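Local structure of putative branched-chain amino acid transport system substrate-binding protein (Rhodopseudomonas palustris, 3TX6) at residues I166-E170 with K185-P191. The protein probably binds aromatic acids derived from lignin, such as p-coumaric acid and its relatives, in the periplasm as the solute-binding component of an ABC transporter. Residues are numbered along the deposited sequence; the frame is centred on the assembly and turned at random.
With ACY (acetic acid), chain F.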
# COMPACT_ATOMS: atom_id res chain seq x y z
N ILE A 166 14.43 -18.88 10.41
CA ILE A 166 13.35 -18.39 11.26
C ILE A 166 13.35 -19.15 12.58
O ILE A 166 13.16 -20.36 12.59
CB ILE A 166 11.99 -18.54 10.61
CG1 ILE A 166 11.93 -17.74 9.30
CG2 ILE A 166 10.90 -18.06 11.55
CD1 ILE A 166 10.71 -18.10 8.47
N VAL A 167 13.59 -18.42 13.66
CA VAL A 167 13.69 -19.04 14.98
C VAL A 167 12.52 -18.75 15.90
O VAL A 167 12.44 -19.27 17.03
CB VAL A 167 15.04 -18.68 15.67
CG1 VAL A 167 16.19 -19.14 14.80
CG2 VAL A 167 15.13 -17.17 15.99
N ALA A 168 11.59 -17.94 15.41
CA ALA A 168 10.43 -17.59 16.19
C ALA A 168 9.39 -16.92 15.30
O ALA A 168 9.72 -16.06 14.46
CB ALA A 168 10.82 -16.64 17.35
N GLU A 169 8.13 -17.28 15.55
CA GLU A 169 6.98 -16.72 14.84
C GLU A 169 5.87 -16.44 15.84
O GLU A 169 5.36 -17.37 16.47
CB GLU A 169 6.44 -17.69 13.79
CG GLU A 169 5.23 -17.12 13.04
CD GLU A 169 4.28 -18.18 12.45
OE1 GLU A 169 4.56 -19.39 12.58
OE2 GLU A 169 3.24 -17.79 11.87
N GLU A 170 5.50 -15.16 15.95
CA GLU A 170 4.41 -14.74 16.82
C GLU A 170 3.44 -13.87 16.06
O GLU A 170 3.83 -13.11 15.14
CB GLU A 170 4.98 -13.95 18.00
CG GLU A 170 5.96 -14.76 18.88
CD GLU A 170 5.24 -15.78 19.74
OE1 GLU A 170 4.11 -15.47 20.22
OE2 GLU A 170 5.80 -16.88 19.95
N LYS A 185 8.78 -13.94 24.29
CA LYS A 185 9.33 -15.09 23.55
C LYS A 185 10.37 -14.67 22.53
O LYS A 185 11.41 -15.25 22.41
CB LYS A 185 8.22 -15.83 22.84
CG LYS A 185 7.20 -16.36 23.81
CD LYS A 185 6.27 -17.36 23.14
CE LYS A 185 5.39 -18.05 24.17
NZ LYS A 185 4.49 -19.05 23.52
N LEU A 186 10.06 -13.67 21.75
CA LEU A 186 11.02 -13.13 20.80
C LEU A 186 12.34 -12.70 21.44
O LEU A 186 13.39 -13.06 20.93
CB LEU A 186 10.40 -11.96 20.04
CG LEU A 186 9.36 -12.34 19.00
CD1 LEU A 186 8.61 -11.08 18.60
CD2 LEU A 186 9.98 -12.98 17.77
N VAL A 187 12.30 -11.94 22.54
CA VAL A 187 13.54 -11.43 23.16
C VAL A 187 14.38 -12.59 23.70
O VAL A 187 15.64 -12.53 23.66
CB VAL A 187 13.27 -10.37 24.27
CG1 VAL A 187 14.37 -10.33 25.32
CG2 VAL A 187 13.06 -8.99 23.63
N ALA A 188 13.66 -13.62 24.20
CA ALA A 188 14.22 -14.85 24.71
C ALA A 188 14.98 -15.58 23.62
O ALA A 188 16.11 -16.06 23.84
CB ALA A 188 13.08 -15.74 25.22
N ALA A 189 14.37 -15.67 22.43
CA ALA A 189 14.97 -16.35 21.29
C ALA A 189 16.12 -15.53 20.72
O ALA A 189 17.00 -16.06 20.07
CB ALA A 189 13.91 -16.60 20.22
N ASN A 190 16.08 -14.22 20.95
CA ASN A 190 17.18 -13.27 20.59
C ASN A 190 17.72 -13.52 19.18
O ASN A 190 18.93 -13.71 18.98
CB ASN A 190 18.32 -13.19 21.64
CG ASN A 190 19.25 -11.97 21.41
OD1 ASN A 190 18.82 -10.90 20.91
ND2 ASN A 190 20.53 -12.13 21.74
N PRO A 191 16.81 -13.49 18.19
CA PRO A 191 17.24 -13.59 16.80
C PRO A 191 18.08 -12.37 16.47
O PRO A 191 17.98 -11.33 17.17
CB PRO A 191 15.93 -13.59 16.03
CG PRO A 191 14.99 -12.83 16.90
CD PRO A 191 15.37 -13.19 18.30
C ACY F . 22.67 -8.86 22.23
O ACY F . 23.61 -8.09 21.91
OXT ACY F . 22.35 -9.87 21.54
CH3 ACY F . 21.89 -8.57 23.47
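The methyl of A168 faces the last turn of helix 180-189 and meets two of its side chains, CB lying 3.8 Å from CD2 of L186 and 4.2 Å from CB of A189. The first bond of L186 is not aimed at the strand, yet its branched end swings in so that CD2 comes closest, while the side chain also rests on I141 of strand 137-143. Toward the helix C-terminus V167 takes over. With chi1 at -58°, its CG1 stands opposite the carbonyl carbon and CG2 sits between N and C, from where CG2 reaches CB of P191 at 3.7 Å; the same methyl lies more loosely against CB of A189. N190, with positive phi, ends the helix and turns the chain into P191. At the other end, E170 and L186 run in opposing directions with their CG atoms 4.2 Å apart; E170 then bends at chi2 (-73°), so that its side chain crosses the extended K185 chain at about a right angle. OE2 of E170 approaches the methylene CD of K185 at 3.3 Å. With an alanine here, the CG beside L186 and the carboxylate would be gone, and the K185 ammonium would probably lose its nearby negative charge. On the outer side of the turn, ND2 of N190 gives a nearly straight hydrogen bond of 2.9 Å to OXT of a bound acetic acid, probably from the crystallisation liquor. Strand and helix run antiparallel at 172°, the first two elements of a beta-alpha-beta crossover that ends in parallel strand 193-197, two places in from edge strand 165-172, in one lobe of the periplasmic binding fold, well away from the ligand. The contact is thus mainly apolar; E170 OE2 and K185 NZ, 4.4 Å apart and too far for a salt bridge, probably add a loose attraction toward the solvent side of K185.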